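Local coordinates for protein possible adhesin (Caldicellulosiruptor kronotskyensis, PDB 4WA0) that probably mediates attachment of the cells to cellulose as a tapirin, the chain here being its magnesium-binding, beta-helical C-terminal domain, at residues I39-F45 against C66-I71; V57-D63 against N86-S92; L307-S313 against G332-Q338. All coordinates share one frame; numbering follows the deposited sequence.

All three contacts join neighbouring coils of the beta-helix. Interactions 1 and 2 adjoin, their centres about 9 Å apart, and their segments alternate along the chain: strand 56-58 in interaction 2 leads on to strand 69-73 in interaction 1. They touch directly, through a probable hydrogen bond from Ile39 N to Val57 O (2.8 Å) and another from Ser92 N to Asp68 OD1 (2.8 Å). Interaction 3 comes much later in the sequence yet lies on the same parallel sheet as interaction 1, centres about 15 Å apart; its centre is about 23 Å from that of interaction 2. All three lie away from the magnesium site of Asp239, Val241, Ser243, Leu246 and Glu275.

Interaction 1. Residues I39-F45 against C66-I71; sequences IDGGAVF and CRDNNI
Arg67 reaches over the turn at Gly42 and grips a single carbonyl oxygen with two nitrogens, NE at 2.8 Å and NH2 at 2.9 Å from Gly42 O. That oxygen lies almost exactly in the guanidinium plane, and NH2 meets it nearly along the C=O axis. Arg67 CG sits between its own backbone N and carbonyl carbon (chi1 67°), and from there the chain runs extended to NE, passing beside Gly42 CA. Val44 crosses the arginine at about a right angle and lays CG2 over one guanidinium face, towards its rim. NH2 has a second partner in Thr25 OG1.

Asn69 works the turn from the strand side. With CG beside its backbone N (chi1 -61°), Asn69 OD1 accepts from Ala43 N at 2.9 Å, in the carbonyl plane, and from Gly42 N through a weak, bent bond. Its ND2 goes to Asn59 O and Thr93 OG1. Beyond the turn the chains pair as parallel strands, Asn70 N giving to Ala43 O and Phe45 N to Asn70 O. On the inner face Phe45 and Ile71 lie side by side, Phe45 CD2 4.2 Å from Ile71 CG1.

Two polar side chains thus bind the backbone N-H groups of Gly42 and Ala43 and the carbonyl of Gly42. The guanidinium is held edge-on to Gly42 O, and its two in-plane bonds, with Val44 CG2 over one face and Thr25 OG1 at NH2, restrict its rotation.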
loop_
_atom_site.group_PDB
_atom_site.type_symbol
_atom_site.label_atom_id
_atom_site.label_comp_id
_atom_site.label_asym_id
_atom_site.label_seq_id
_atom_site.Cartn_x
_atom_site.Cartn_y
_atom_site.Cartn_z
ATOM N N ILE A 39 -2.703 -1.412 -7.330
ATOM C CA ILE A 39 -3.863 -0.895 -6.572
ATOM C C ILE A 39 -4.891 -0.393 -7.566
ATOM O O ILE A 39 -4.693 0.647 -8.277
ATOM C CB ILE A 39 -3.440 0.216 -5.608
ATOM C CG1 ILE A 39 -2.409 -0.305 -4.592
ATOM C CG2 ILE A 39 -4.676 0.780 -4.889
ATOM C CD1 ILE A 39 -1.903 0.735 -3.576
ATOM N N ASP A 40 -6.026 -1.083 -7.579
ATOM C CA ASP A 40 -7.094 -0.668 -8.505
ATOM C C ASP A 40 -7.863 0.527 -7.958
ATOM O O ASP A 40 -7.775 0.916 -6.763
ATOM C CB ASP A 40 -8.057 -1.835 -8.846
ATOM C CG ASP A 40 -8.542 -1.760 -10.320
ATOM O OD1 ASP A 40 -8.562 -0.623 -11.041
ATOM O OD2 ASP A 40 -8.993 -2.864 -10.735
ATOM N N GLY A 41 -8.604 1.155 -8.877
ATOM C CA GLY A 41 -9.254 2.429 -8.540
ATOM C C GLY A 41 -10.162 2.410 -7.339
ATOM O O GLY A 41 -10.888 1.448 -7.119
ATOM N N GLY A 42 -10.196 3.539 -6.641
ATOM C CA GLY A 42 -11.041 3.671 -5.509
ATOM C C GLY A 42 -10.549 3.119 -4.189
ATOM O O GLY A 42 -11.353 2.880 -3.283
ATOM N N ALA A 43 -9.261 2.971 -4.067
ATOM C CA ALA A 43 -8.613 2.526 -2.810
ATOM C C ALA A 43 -8.716 3.632 -1.780
ATOM O O ALA A 43 -8.230 4.716 -1.994
ATOM C CB ALA A 43 -7.180 2.135 -3.047
ATOM N N VAL A 44 -9.232 3.274 -0.612
ATOM C CA VAL A 44 -9.250 4.160 0.544
ATOM C C VAL A 44 -8.626 3.420 1.727
ATOM O O VAL A 44 -9.193 2.482 2.250
ATOM C CB VAL A 44 -10.658 4.655 0.900
ATOM C CG1 VAL A 44 -10.545 5.555 2.117
ATOM C CG2 VAL A 44 -11.277 5.439 -0.204
ATOM N N PHE A 45 -7.393 3.804 2.077
ATOM C CA PHE A 45 -6.640 3.123 3.124
ATOM C C PHE A 45 -6.360 4.101 4.264
ATOM O O PHE A 45 -5.981 5.298 4.050
ATOM C CB PHE A 45 -5.288 2.645 2.580
ATOM C CG PHE A 45 -5.302 1.621 1.468
ATOM C CD1 PHE A 45 -6.436 0.911 1.064
ATOM C CD2 PHE A 45 -4.094 1.336 0.820
ATOM C CE1 PHE A 45 -6.373 -0.010 0.047
ATOM C CE2 PHE A 45 -4.042 0.401 -0.183
ATOM C CZ PHE A 45 -5.167 -0.286 -0.556
ATOM N N CYS A 66 -17.149 4.079 -9.129
ATOM C CA CYS A 66 -15.824 4.144 -8.516
ATOM C C CYS A 66 -15.698 5.469 -7.776
ATOM O O CYS A 66 -16.692 6.162 -7.482
ATOM C CB CYS A 66 -14.728 3.937 -9.541
ATOM S SG CYS A 66 -13.165 3.267 -8.786
ATOM N N ARG A 67 -14.474 5.854 -7.491
ATOM C CA ARG A 67 -14.221 6.987 -6.576
ATOM C C ARG A 67 -12.733 7.275 -6.601
ATOM O O ARG A 67 -11.965 6.655 -7.330
ATOM C CB ARG A 67 -14.692 6.707 -5.163
ATOM C CG ARG A 67 -13.910 5.610 -4.461
ATOM C CD ARG A 67 -14.639 5.057 -3.215
ATOM N NE ARG A 67 -13.822 4.020 -2.653
ATOM C CZ ARG A 67 -14.097 3.315 -1.589
ATOM N NH1 ARG A 67 -15.242 3.531 -0.952
ATOM N NH2 ARG A 67 -13.252 2.421 -1.146
ATOM N N ASP A 68 -12.330 8.265 -5.831
ATOM C CA ASP A 68 -10.921 8.712 -5.818
ATOM C C ASP A 68 -10.160 7.724 -4.922
ATOM O O ASP A 68 -10.769 7.013 -4.148
ATOM C CB ASP A 68 -10.783 10.110 -5.224
ATOM C CG ASP A 68 -11.360 11.232 -6.130
ATOM O OD1 ASP A 68 -11.313 11.119 -7.357
ATOM O OD2 ASP A 68 -11.825 12.251 -5.559
ATOM N N ASN A 69 -8.838 7.745 -5.032
ATOM C CA ASN A 69 -7.973 7.010 -4.116
ATOM C C ASN A 69 -7.636 7.958 -3.016
ATOM O O ASN A 69 -7.231 9.126 -3.273
ATOM C CB ASN A 69 -6.724 6.591 -4.846
ATOM C CG ASN A 69 -7.008 5.679 -6.011
ATOM O OD1 ASN A 69 -7.673 4.645 -5.891
ATOM N ND2 ASN A 69 -6.525 6.092 -7.207
ATOM N N ASN A 70 -7.698 7.448 -1.813
ATOM C CA ASN A 70 -7.333 8.233 -0.632
ATOM C C ASN A 70 -6.549 7.324 0.327
ATOM O O ASN A 70 -7.106 6.544 1.098
ATOM C CB ASN A 70 -8.612 8.718 -0.013
ATOM C CG ASN A 70 -8.392 9.724 1.082
ATOM O OD1 ASN A 70 -7.339 10.313 1.157
ATOM N ND2 ASN A 70 -9.473 10.043 1.825
ATOM N N ILE A 71 -5.224 7.438 0.252
ATOM C CA ILE A 71 -4.319 6.458 0.835
ATOM C C ILE A 71 -3.589 7.187 1.932
ATOM O O ILE A 71 -2.837 8.113 1.642
ATOM C CB ILE A 71 -3.403 5.853 -0.235
ATOM C CG1 ILE A 71 -4.247 4.992 -1.207
ATOM C CG2 ILE A 71 -2.276 5.093 0.403
ATOM C CD1 ILE A 71 -3.534 4.616 -2.437
#

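Interaction 2. Residues V57-D63 against N86-S92; sequences VINQDSD and NRISPRS
A buried side-chain amide takes a backbone N-H here: Gln60 points its side chain into the loop 86-92, and Gln60 OE1 accepts from Ile88 N at 2.8 Å. The chain beyond CG is extended (chi2 -173°), which carries the amide past Asn86 O and alongside Arg91 CB. A water gives one hydrogen to OE1 and the other to Arg91 O, so OE1 has two donors, while NE2 is held by Thr93 OG1 on the following strand.

Nearer the strand end, Asn59 and Asn86 lie side by side, pointing the same way, with their amide planes only 16° apart. ND2 of Asn86 reaches OD1 of Asn59 at 2.7 Å in a nearly straight bond. Beside them Asn86 N donates to Ile58 O, and a second water bridges Ile58 O and Asn86 O.

At the far end Arg91, turned about CB-CG (chi2 -64°), presents its guanidinium edge to the backbone of 61-63. Arg91 NE meets Asp61 O at 2.8 Å and its NH2 meets Asp63 O at 2.8 Å, both oxygens near the guanidinium plane, although NH2 stands above the carbonyl plane of Asp63. Asp61 OD1 accepts from Asp63 N in an Asx turn, which helps to shape the backbone that Arg91 grips; OD2 of the same carboxylate is bound by Tyr330 OH and Lys22 NZ. Ile88 lies along the chain here, its CG1 3.5 Å from Gln60 O and its CG2 against Ser62.

The side-by-side, hydrogen-bonded asparagines, on adjacent coils, recall the asparagine runs at turns of pectate lyase-like parallel beta-helices.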
loop_
_atom_site.group_PDB
_atom_site.type_symbol
_atom_site.label_atom_id
_atom_site.label_comp_id
_atom_site.label_asym_id
_atom_site.label_seq_id
_atom_site.Cartn_x
_atom_site.Cartn_y
_atom_site.Cartn_z
ATOM N N VAL A 57 1.854 0.289 -8.621
ATOM C CA VAL A 57 1.042 1.047 -9.584
ATOM C C VAL A 57 -0.277 1.350 -8.909
ATOM O O VAL A 57 -0.917 0.425 -8.352
ATOM C CB VAL A 57 0.792 0.217 -10.850
ATOM C CG1 VAL A 57 -0.175 0.909 -11.795
ATOM C CG2 VAL A 57 2.102 -0.035 -11.572
ATOM N N ILE A 58 -0.722 2.598 -9.053
ATOM C CA ILE A 58 -1.985 3.082 -8.480
ATOM C C ILE A 58 -2.817 3.581 -9.626
ATOM O O ILE A 58 -2.469 4.513 -10.261
ATOM C CB ILE A 58 -1.848 4.142 -7.379
ATOM C CG1 ILE A 58 -0.864 3.669 -6.318
ATOM C CG2 ILE A 58 -3.265 4.507 -6.861
ATOM C CD1 ILE A 58 -0.523 4.730 -5.266
ATOM N N ASN A 59 -3.903 2.892 -9.895
ATOM C CA ASN A 59 -4.783 3.234 -10.988
ATOM C C ASN A 59 -5.944 4.117 -10.579
ATOM O O ASN A 59 -6.303 4.191 -9.428
ATOM C CB ASN A 59 -5.223 1.941 -11.664
ATOM C CG ASN A 59 -4.021 1.354 -12.511
ATOM O OD1 ASN A 59 -3.352 2.092 -13.247
ATOM N ND2 ASN A 59 -3.806 0.144 -12.411
ATOM N N GLN A 60 -6.496 4.778 -11.579
ATOM C CA GLN A 60 -7.701 5.612 -11.456
ATOM C C GLN A 60 -8.775 5.039 -12.367
ATOM O O GLN A 60 -8.442 4.376 -13.367
ATOM C CB GLN A 60 -7.406 7.065 -11.880
ATOM C CG GLN A 60 -6.539 7.770 -10.847
ATOM C CD GLN A 60 -6.334 9.245 -11.080
ATOM O OE1 GLN A 60 -6.522 9.784 -12.179
ATOM N NE2 GLN A 60 -5.869 9.913 -10.053
ATOM N N ASP A 61 -10.025 5.303 -12.056
ATOM C CA ASP A 61 -11.162 4.685 -12.791
ATOM C C ASP A 61 -12.326 5.711 -12.664
ATOM O O ASP A 61 -12.775 6.037 -11.546
ATOM C CB ASP A 61 -11.575 3.352 -12.192
ATOM C CG ASP A 61 -12.696 2.645 -12.979
ATOM O OD1 ASP A 61 -13.441 3.324 -13.639
ATOM O OD2 ASP A 61 -12.800 1.391 -12.862
ATOM N N SER A 62 -12.725 6.262 -13.806
ATOM C CA SER A 62 -13.737 7.301 -13.880
ATOM C C SER A 62 -15.190 6.821 -13.830
ATOM O O SER A 62 -16.118 7.654 -13.746
ATOM C CB SER A 62 -13.541 8.129 -15.132
ATOM O OG SER A 62 -13.683 7.322 -16.239
ATOM N N ASP A 63 -15.390 5.514 -13.859
ATOM C CA ASP A 63 -16.763 4.945 -13.695
ATOM C C ASP A 63 -17.419 5.596 -12.486
ATOM O O ASP A 63 -16.824 5.792 -11.412
ATOM C CB ASP A 63 -16.743 3.435 -13.606
ATOM C CG ASP A 63 -18.143 2.805 -13.772
ATOM O OD1 ASP A 63 -18.980 2.929 -12.852
ATOM O OD2 ASP A 63 -18.337 2.194 -14.841
ATOM N N ASN A 86 -1.149 6.535 -12.041
ATOM C CA ASN A 86 -1.726 6.775 -13.328
ATOM C C ASN A 86 -2.870 7.833 -13.306
ATOM O O ASN A 86 -3.441 8.151 -12.248
ATOM C CB ASN A 86 -2.184 5.453 -13.987
ATOM C CG ASN A 86 -1.015 4.590 -14.416
ATOM O OD1 ASN A 86 -0.005 5.106 -14.937
ATOM N ND2 ASN A 86 -1.146 3.307 -14.259
ATOM N N ARG A 87 -3.201 8.331 -14.498
ATOM C CA ARG A 87 -4.089 9.444 -14.657
ATOM C C ARG A 87 -5.300 9.084 -15.508
ATOM O O ARG A 87 -5.169 8.722 -16.707
ATOM C CB ARG A 87 -3.352 10.611 -15.320
ATOM C CG ARG A 87 -4.151 11.890 -15.494
ATOM C CD ARG A 87 -3.299 13.014 -16.020
ATOM N NE ARG A 87 -4.084 14.208 -16.037
ATOM C CZ ARG A 87 -4.069 15.149 -15.107
ATOM N NH1 ARG A 87 -3.210 15.113 -14.107
ATOM N NH2 ARG A 87 -4.854 16.174 -15.247
ATOM N N ILE A 88 -6.474 9.114 -14.926
ATOM C CA ILE A 88 -7.745 9.098 -15.716
ATOM C C ILE A 88 -8.586 10.262 -15.180
ATOM O O ILE A 88 -9.107 10.210 -14.055
ATOM C CB ILE A 88 -8.560 7.790 -15.573
ATOM C CG1 ILE A 88 -7.723 6.566 -15.964
ATOM C CG2 ILE A 88 -9.921 7.909 -16.295
ATOM C CD1 ILE A 88 -7.428 6.343 -17.412
ATOM N N SER A 89 -8.746 11.293 -15.989
ATOM C CA SER A 89 -9.638 12.435 -15.601
ATOM C C SER A 89 -11.066 11.963 -15.288
ATOM O O SER A 89 -11.592 11.146 -16.000
ATOM C CB SER A 89 -9.726 13.489 -16.713
ATOM O OG SER A 89 -10.891 14.325 -16.588
ATOM N N PRO A 90 -11.731 12.500 -14.257
ATOM C CA PRO A 90 -11.340 13.636 -13.432
ATOM C C PRO A 90 -10.952 13.137 -12.008
ATOM O O PRO A 90 -11.070 13.864 -11.001
ATOM C CB PRO A 90 -12.665 14.369 -13.287
ATOM C CG PRO A 90 -13.656 13.270 -13.125
ATOM C CD PRO A 90 -13.176 12.233 -14.107
ATOM N N ARG A 91 -10.375 11.970 -11.932
ATOM C CA ARG A 91 -10.138 11.363 -10.661
ATOM C C ARG A 91 -8.912 11.938 -9.953
ATOM O O ARG A 91 -8.012 12.503 -10.571
ATOM C CB ARG A 91 -9.990 9.830 -10.813
ATOM C CG ARG A 91 -11.221 9.099 -11.188
ATOM C CD ARG A 91 -12.251 9.239 -10.079
ATOM N NE ARG A 91 -13.457 8.466 -10.342
ATOM C CZ ARG A 91 -14.654 8.827 -9.967
ATOM N NH1 ARG A 91 -14.814 10.003 -9.355
ATOM N NH2 ARG A 91 -15.677 8.019 -10.192
ATOM N N SER A 92 -8.875 11.756 -8.631
ATOM C CA SER A 92 -7.722 12.135 -7.843
ATOM C C SER A 92 -7.102 10.924 -7.156
ATOM O O SER A 92 -7.793 9.945 -6.830
ATOM C CB SER A 92 -8.099 13.178 -6.778
ATOM O OG SER A 92 -8.432 14.414 -7.388
HETATM O O HOH W 1 -3.185 7.175 -9.628
HETATM O O HOH W 2 -6.133 12.501 -12.643
#

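Interaction 3. Residues L307-S313 against G332-Q338; sequences LTIMNGS and GLTLKYQ
Strands 308-311 and 333-337 run parallel, their axes 4.8 Å apart at closest approach and 12° off true. Backbone bonds alternate from end to end: Thr308 N gives to Gly332 O, Thr334 N to Thr308 O, Met310 N to Thr334 O and Lys336 N to Met310 O. Gly312 then keeps the pairing going where its chain turns a corner, donating to Lys336 O and accepting from Gln338 N. At the start of the pairing a water accepts from Thr308 OG1 and donates to Gly332 O.

On the inward face the selenomethionine Met310 and Leu335 lie side by side, pointing the same way, with Met310 CG 3.6 Å from Leu335 CD1. Met310 CG stands between its backbone N and carbonyl carbon (chi1 69°), and the chain bends at its end to bring Met310 CE against the same leucine methyl, 3.9 Å from Leu335 CD1. Leu333 CD1 packs on CB and CG2 of Thr308, crossing it at a slant. On the other face, with Ile309, Thr334, Asn311 and Lys336, Asn311 OD1 rests 3.5 Å from Lys336 CB. Leu307, ahead of the strand, brings CD1 within 3.9 Å of Thr334 OG1.

Strand 308-311 is the outermost of its parallel sheet within the chain, while 333-337 is flanked on its other edge by strand 24-27, with Leu333 on Leu24 and Thr334 on Thr25. Inside the coil, Met310 packs on Leu292 and Leu294 of strand 291-296, and Leu335 on Ile12 of strand 10-14.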
loop_
_atom_site.group_PDB
_atom_site.type_symbol
_atom_site.label_atom_id
_atom_site.label_comp_id
_atom_site.label_asym_id
_atom_site.label_seq_id
_atom_site.Cartn_x
_atom_site.Cartn_y
_atom_site.Cartn_z
ATOM N N LEU A 307 -21.585 -4.584 -1.359
ATOM C CA LEU A 307 -20.366 -4.384 -0.574
ATOM C C LEU A 307 -20.220 -5.508 0.360
ATOM O O LEU A 307 -21.194 -5.882 1.058
ATOM C CB LEU A 307 -20.549 -3.116 0.257
ATOM C CG LEU A 307 -19.463 -2.754 1.258
ATOM C CD1 LEU A 307 -18.189 -2.461 0.475
ATOM C CD2 LEU A 307 -19.854 -1.478 2.000
ATOM N N THR A 308 -19.014 -6.016 0.483
ATOM C CA THR A 308 -18.701 -6.992 1.537
ATOM C C THR A 308 -17.983 -6.285 2.616
ATOM O O THR A 308 -17.016 -5.568 2.313
ATOM C CB THR A 308 -17.810 -8.116 0.997
ATOM O OG1 THR A 308 -18.442 -8.700 -0.145
ATOM C CG2 THR A 308 -17.532 -9.126 2.082
ATOM N N ILE A 309 -18.432 -6.463 3.857
ATOM C CA ILE A 309 -17.740 -5.878 5.010
ATOM C C ILE A 309 -17.139 -6.992 5.836
ATOM O O ILE A 309 -17.907 -7.904 6.233
ATOM C CB ILE A 309 -18.722 -5.126 5.881
ATOM C CG1 ILE A 309 -19.267 -4.000 4.999
ATOM C CG2 ILE A 309 -18.071 -4.591 7.169
ATOM C CD1 ILE A 309 -20.431 -3.252 5.583
HETATM N N MSE A 310 -15.850 -6.882 6.139
HETATM C CA MSE A 310 -15.232 -7.842 7.068
HETATM C C MSE A 310 -14.289 -7.257 8.077
HETATM O O MSE A 310 -13.751 -6.151 7.920
HETATM C CB MSE A 310 -14.538 -9.017 6.322
HETATM C CG MSE A 310 -13.352 -8.608 5.593
HETATM SE SE MSE A 310 -12.566 -10.158 4.583
HETATM C CE MSE A 310 -11.530 -10.833 6.019
ATOM N N ASN A 311 -14.093 -8.017 9.137
ATOM C CA ASN A 311 -13.153 -7.703 10.210
ATOM C C ASN A 311 -12.178 -8.852 10.364
ATOM O O ASN A 311 -12.616 -9.978 10.506
ATOM C CB ASN A 311 -13.903 -7.575 11.555
ATOM C CG ASN A 311 -14.910 -6.438 11.539
ATOM O OD1 ASN A 311 -14.549 -5.294 11.764
ATOM N ND2 ASN A 311 -16.159 -6.757 11.331
ATOM N N GLY A 312 -10.879 -8.598 10.260
ATOM C CA GLY A 312 -9.901 -9.621 10.208
ATOM C C GLY A 312 -8.693 -9.371 9.358
ATOM O O GLY A 312 -8.053 -8.335 9.467
ATOM N N SER A 313 -8.402 -10.315 8.469
ATOM C CA SER A 313 -7.264 -10.174 7.596
ATOM C C SER A 313 -7.338 -11.173 6.458
ATOM O O SER A 313 -8.095 -12.176 6.520
ATOM C CB SER A 313 -5.942 -10.298 8.407
ATOM O OG SER A 313 -5.664 -11.652 8.798
ATOM N N GLY A 332 -17.098 -3.659 -4.090
ATOM C CA GLY A 332 -16.257 -3.164 -3.000
ATOM C C GLY A 332 -16.052 -4.136 -1.834
ATOM O O GLY A 332 -16.819 -5.103 -1.674
ATOM N N LEU A 333 -15.001 -3.888 -1.067
ATOM C CA LEU A 333 -14.679 -4.662 0.110
ATOM C C LEU A 333 -14.241 -3.637 1.133
ATOM O O LEU A 333 -13.351 -2.818 0.824
ATOM C CB LEU A 333 -13.506 -5.618 -0.095
ATOM C CG LEU A 333 -13.005 -6.385 1.179
ATOM C CD1 LEU A 333 -14.083 -7.335 1.684
ATOM C CD2 LEU A 333 -11.744 -7.203 0.864
ATOM N N THR A 334 -14.775 -3.721 2.342
ATOM C CA THR A 334 -14.283 -2.993 3.480
ATOM C C THR A 334 -13.651 -3.997 4.412
ATOM O O THR A 334 -14.306 -4.998 4.765
ATOM C CB THR A 334 -15.446 -2.285 4.192
ATOM O OG1 THR A 334 -15.895 -1.210 3.360
ATOM C CG2 THR A 334 -15.063 -1.759 5.483
ATOM N N LEU A 335 -12.397 -3.767 4.749
ATOM C CA LEU A 335 -11.601 -4.619 5.631
ATOM C C LEU A 335 -11.062 -3.809 6.817
ATOM O O LEU A 335 -10.203 -2.925 6.658
ATOM C CB LEU A 335 -10.493 -5.324 4.863
ATOM C CG LEU A 335 -9.427 -6.128 5.636
ATOM C CD1 LEU A 335 -10.087 -7.256 6.444
ATOM C CD2 LEU A 335 -8.366 -6.657 4.667
ATOM N N LYS A 336 -11.573 -4.134 8.003
ATOM C CA LYS A 336 -11.061 -3.554 9.221
ATOM C C LYS A 336 -10.134 -4.587 9.811
ATOM O O LYS A 336 -10.559 -5.664 10.243
ATOM C CB LYS A 336 -12.163 -3.271 10.221
ATOM C CG LYS A 336 -11.624 -2.734 11.539
ATOM C CD LYS A 336 -11.613 -1.239 11.593
ATOM C CE LYS A 336 -12.245 -0.683 12.852
ATOM N NZ LYS A 336 -11.453 -0.902 14.082
ATOM N N TYR A 337 -8.874 -4.238 9.874
ATOM C CA TYR A 337 -7.888 -5.171 10.428
ATOM C C TYR A 337 -8.157 -5.571 11.874
ATOM O O TYR A 337 -8.439 -4.706 12.716
ATOM C CB TYR A 337 -6.489 -4.578 10.338
ATOM C CG TYR A 337 -5.459 -5.435 11.065
ATOM C CD1 TYR A 337 -5.056 -6.642 10.539
ATOM C CD2 TYR A 337 -4.892 -5.031 12.249
ATOM C CE1 TYR A 337 -4.125 -7.420 11.201
ATOM C CE2 TYR A 337 -3.968 -5.816 12.913
ATOM C CZ TYR A 337 -3.594 -7.053 12.384
ATOM O OH TYR A 337 -2.617 -7.857 13.026
ATOM N N GLN A 338 -8.007 -6.869 12.182
ATOM C CA GLN A 338 -7.977 -7.313 13.573
ATOM C C GLN A 338 -6.955 -8.407 13.681
ATOM O O GLN A 338 -6.946 -9.322 12.859
ATOM C CB GLN A 338 -9.302 -7.950 13.957
ATOM C CG GLN A 338 -10.512 -7.057 13.829
ATOM C CD GLN A 338 -10.534 -5.995 14.939
ATOM O OE1 GLN A 338 -9.691 -5.994 15.867
ATOM N NE2 GLN A 338 -11.459 -5.066 14.815
HETATM O O HOH W 3 -17.769 -7.444 -2.493
#